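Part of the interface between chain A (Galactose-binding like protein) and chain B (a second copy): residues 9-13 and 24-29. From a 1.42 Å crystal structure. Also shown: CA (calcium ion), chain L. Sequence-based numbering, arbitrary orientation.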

ATOM      1  N   ARG A   9      -1.773   8.035   2.803  1.00  6.37           N
ATOM      2  CA  ARG A   9      -1.061   6.772   2.779  1.00  6.10           C
ATOM      3  C   ARG A   9      -2.014   5.598   2.691  1.00  5.22           C
ATOM      4  O   ARG A   9      -3.064   5.583   3.377  1.00  7.14           O
ATOM      5  CB  ARG A   9      -0.231   6.574   4.062  1.00  7.01           C
ATOM      6  CG  ARG A   9       0.860   7.618   4.205  1.00  7.64           C
ATOM      7  CD  ARG A   9       2.063   7.441   3.302  1.00  7.84           C
ATOM      8  NE  ARG A   9       3.097   8.370   3.548  1.00  9.55           N
ATOM      9  CZ  ARG A   9       3.267   9.526   2.910  1.00  8.38           C
ATOM     10  NH1 ARG A   9       2.428   9.911   1.979  1.00  9.53           N
ATOM     11  NH2 ARG A   9       4.283  10.308   3.203  1.00 12.54           N
ATOM     12  N   GLU A  10      -1.694   4.620   1.832  1.00  6.34           N
ATOM     13  CA  GLU A  10      -2.441   3.366   1.780  1.00  5.71           C
ATOM     14  C   GLU A  10      -2.314   2.649   3.133  1.00  6.35           C
ATOM     15  O   GLU A  10      -1.295   2.758   3.810  1.00  7.19           O
ATOM     16  CB  GLU A  10      -1.860   2.549   0.620  1.00  7.30           C
ATOM     17  CG  GLU A  10      -2.479   1.206   0.370  1.00  8.18           C
ATOM     18  CD  GLU A  10      -1.880   0.012   1.049  1.00  8.34           C
ATOM     19  OE1 GLU A  10      -1.201   0.241   2.089  1.00  8.72           O
ATOM     20  OE2 GLU A  10      -2.230  -1.084   0.662  1.00  9.95           O
HETATM   21  N   MSE A  11      -3.404   1.965   3.523  1.00  6.04           N
HETATM   22  CA  MSE A  11      -3.369   1.016   4.625  1.00  6.11           C
HETATM   23  C   MSE A  11      -3.908  -0.310   4.127  1.00  6.61           C
HETATM   24  O   MSE A  11      -4.572  -0.368   3.073  1.00  8.12           O
HETATM   25  CB  MSE A  11      -4.165   1.545   5.790  1.00  6.09           C
HETATM   26  CG  MSE A  11      -3.561   2.817   6.343  1.00  7.40           C
HETATM   27 SE   MSE A  11      -4.453   3.429   7.970  0.73  5.55          SE
HETATM   28  CE  MSE A  11      -3.763   2.067   9.155  1.00  9.43           C
ATOM     29  N   TYR A  12      -3.791  -1.368   4.966  1.00  6.92           N
ATOM     30  CA  TYR A  12      -4.305  -2.659   4.518  1.00  6.86           C
ATOM     31  C   TYR A  12      -4.642  -3.407   5.796  1.00  7.43           C
ATOM     32  O   TYR A  12      -3.730  -3.816   6.542  1.00  6.95           O
ATOM     33  CB  TYR A  12      -3.318  -3.478   3.692  1.00  8.48           C
ATOM     34  CG  TYR A  12      -4.029  -4.695   3.134  1.00  8.56           C
ATOM     35  CD1 TYR A  12      -4.978  -4.597   2.078  1.00  9.74           C
ATOM     36  CD2 TYR A  12      -3.861  -5.942   3.773  1.00 12.15           C
ATOM     37  CE1 TYR A  12      -5.683  -5.720   1.652  1.00 11.34           C
ATOM     38  CE2 TYR A  12      -4.559  -7.061   3.328  1.00 14.83           C
ATOM     39  CZ  TYR A  12      -5.494  -6.932   2.307  1.00 14.74           C
ATOM     40  OH  TYR A  12      -6.215  -8.012   1.932  1.00 26.43           O
ATOM     41  N   LEU A  13      -5.944  -3.455   6.132  1.00  7.62           N
ATOM     42  CA  LEU A  13      -6.430  -4.124   7.329  1.00  8.83           C
ATOM     43  C   LEU A  13      -6.978  -5.483   6.965  1.00  9.54           C
ATOM     44  O   LEU A  13      -7.272  -5.728   5.826  1.00  8.27           O
ATOM     45  CB  LEU A  13      -7.576  -3.317   7.955  1.00  7.39           C
ATOM     46  CG  LEU A  13      -7.349  -1.821   8.178  1.00  7.26           C
ATOM     47  CD1 LEU A  13      -8.465  -1.191   9.002  1.00 11.27           C
ATOM     48  CD2 LEU A  13      -5.990  -1.584   8.891  1.00 10.01           C
TER
HETATM   49 CA    CA L 406       5.871 -10.277   9.482  1.00  8.52          CA
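Chain B, residues 24-29: GKMEYV

Two carboxylates meet almost head to head across this interface: OE1 of E10(A) lies 2.4 Å from OE2 of E27(B). Oxygens of two fully ionised acids would repel each other at such a separation, so one of the two groups probably holds a proton and donates it to the other; the coordinates do not say which. NZ of K25(B) stands 2.8 Å from OE2 of E10(A), donating a hydrogen bond that is part of a salt bridge between the chains, and 2.7 Å from OE1 of E27(B), where it makes a second salt bridge within chain B. The ammonium group therefore binds the other oxygen of each acid, the one not in the close pair, and its positive charge offsets the acidic charge gathered there.

The backbones reach this arrangement by different routes. Chain A is extended: E10(A), with phi/psi of -62/145°, belongs to a strand, and Y12(A), at -154/102°, lies in the loop that follows. Chain B is extended at K25(B), at -160/142°, and then enters a 3-10 segment that begins at M26(B) and continues past V29(B); over these four residues phi stays between -62° and -95° and psi between -36° and 9°. Two backbone hydrogen bonds with i to i+3 spacing support the assignment: N of Y28(B) to O of K25(B), and N of V29(B) to O of M26(B), each 3.0 Å. The two stretches run crosswise to one another. The contact is made mainly by side chains, though OE2 of E27(B) also approaches the chain A backbone, 3.7 Å from N of Y12(A); no backbone-to-backbone hydrogen bond joins them. The nearest CA atoms, those of Y12(A) and E27(B), are still 7.0 Å apart.

The CA-to-CB bonds of E10(A) and Y12(A) point toward chain B, whereas that of M11(A), between them, points away, the alternation expected of an extended chain. On the other side, K25(B) and E27(B) both point toward chain A, so their side chains can converge on E10(A).

Y12(A) has the largest area covered by the opposing stretch, 80 Å² of its surface. CD of K25(B) lies over one face of its ring, and the closest approach of the two residues is 3.8 Å, from CG of Y12(A) to CE of K25(B). The lysine thus packs its aliphatic chain on the aromatic ring before its NZ reaches the acids. E27(B) borders the same tyrosine, with its CD 3.7 Å from CB of Y12(A). The CA-to-CB bond of Y28(B) points sideways, yet the end of its side chain comes nearer, placing OH 3.7 Å from CE2 of Y12(A).

Water 1 adds a polar link beside the acid pair, lying 2.7 Å from O of E10(A) and 2.7 Å from OE2 of E27(B), in donor geometry to each. Farther along the 3-10 segment, O of Y28(B) binds the calcium ion CA at 2.3 Å.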

ATOM      1  N   GLY B  24       1.451 -11.953  -0.876  1.00  9.67           N
ATOM      2  CA  GLY B  24       2.216 -11.073   0.016  1.00  9.42           C
ATOM      3  C   GLY B  24       1.578  -9.692   0.093  1.00  7.47           C
ATOM      4  O   GLY B  24       0.674  -9.317  -0.669  1.00 10.62           O
ATOM      5  N   LYS B  25       2.082  -8.877   1.024  1.00  7.86           N
ATOM      6  CA  LYS B  25       1.664  -7.500   1.240  1.00  7.07           C
ATOM      7  C   LYS B  25       2.772  -6.815   1.998  1.00  6.24           C
ATOM      8  O   LYS B  25       3.340  -7.391   2.937  1.00  6.57           O
ATOM      9  CB  LYS B  25       0.319  -7.406   1.992  1.00  9.25           C
ATOM     10  CG  LYS B  25      -0.299  -6.042   1.813  1.00  9.89           C
ATOM     11  CD  LYS B  25      -0.892  -5.773   0.397  1.00 10.97           C
ATOM     12  CE  LYS B  25      -1.473  -4.353   0.341  1.00 10.69           C
ATOM     13  NZ  LYS B  25      -0.425  -3.277   0.537  1.00 10.01           N
HETATM   14  N   MSE B  26       3.065  -5.543   1.686  1.00  6.60           N
HETATM   15  CA  MSE B  26       4.166  -4.899   2.412  1.00  6.42           C
HETATM   16  C   MSE B  26       3.885  -4.813   3.915  1.00  6.73           C
HETATM   17  O   MSE B  26       4.821  -4.998   4.688  1.00  6.25           O
HETATM   18  CB  MSE B  26       4.399  -3.470   1.884  1.00  7.40           C
HETATM   19  CG  MSE B  26       5.787  -3.055   2.361  1.00  6.99           C
HETATM   20 SE   MSE B  26       6.177  -1.144   1.791  0.76  3.33          SE
HETATM   21  CE  MSE B  26       6.102  -1.400  -0.160  1.00  8.08           C
ATOM     22  N   GLU B  27       2.601  -4.582   4.338  1.00  6.61           N
ATOM     23  CA  GLU B  27       2.311  -4.439   5.755  1.00  7.05           C
ATOM     24  C   GLU B  27       2.660  -5.721   6.504  1.00  7.10           C
ATOM     25  O   GLU B  27       2.854  -5.663   7.702  1.00  8.52           O
ATOM     26  CB  GLU B  27       0.834  -4.099   5.949  1.00  8.16           C
ATOM     27  CG  GLU B  27       0.462  -2.700   5.461  1.00  7.94           C
ATOM     28  CD  GLU B  27       0.179  -2.426   4.000  1.00  6.46           C
ATOM     29  OE1 GLU B  27       0.376  -3.314   3.162  1.00  9.68           O
ATOM     30  OE2 GLU B  27      -0.335  -1.298   3.766  1.00  7.99           O
ATOM     31  N   TYR B  28       2.781  -6.871   5.798  1.00  6.20           N
ATOM     32  CA  TYR B  28       3.121  -8.078   6.539  1.00  6.20           C
ATOM     33  C   TYR B  28       4.555  -8.099   7.068  1.00  6.30           C
ATOM     34  O   TYR B  28       4.837  -8.966   7.939  1.00  6.35           O
ATOM     35  CB  TYR B  28       2.849  -9.303   5.625  1.00  7.34           C
ATOM     36  CG  TYR B  28       1.411  -9.487   5.185  1.00  7.00           C
ATOM     37  CD1 TYR B  28       0.317  -8.888   5.833  1.00  7.84           C
ATOM     38  CD2 TYR B  28       1.155 -10.271   4.070  1.00  7.71           C
ATOM     39  CE1 TYR B  28      -1.005  -9.117   5.408  1.00  9.13           C
ATOM     40  CE2 TYR B  28      -0.152 -10.523   3.643  1.00  9.64           C
ATOM     41  CZ  TYR B  28      -1.227 -10.012   4.361  1.00  8.90           C
ATOM     42  OH  TYR B  28      -2.519 -10.133   3.903  1.00 11.00           O
ATOM     43  N   VAL B  29       5.434  -7.171   6.622  1.00  6.53           N
ATOM     44  CA  VAL B  29       6.796  -7.166   7.135  1.00  5.98           C
ATOM     45  C   VAL B  29       6.958  -6.191   8.288  1.00  6.70           C
ATOM     46  O   VAL B  29       8.059  -6.093   8.782  1.00  6.47           O
ATOM     47  CB  VAL B  29       7.864  -6.933   6.038  1.00  5.83           C
ATOM     48  CG1 VAL B  29       7.745  -7.942   4.959  1.00  5.94           C
ATOM     49  CG2 VAL B  29       7.961  -5.458   5.539  1.00  6.98           C
TER
HETATM   50  O   HOH W   1       0.294   0.967   5.125  1.00  9.10           O
HETATM   51  O   HOH W   2       4.542 -12.199   9.052  1.00  8.57           O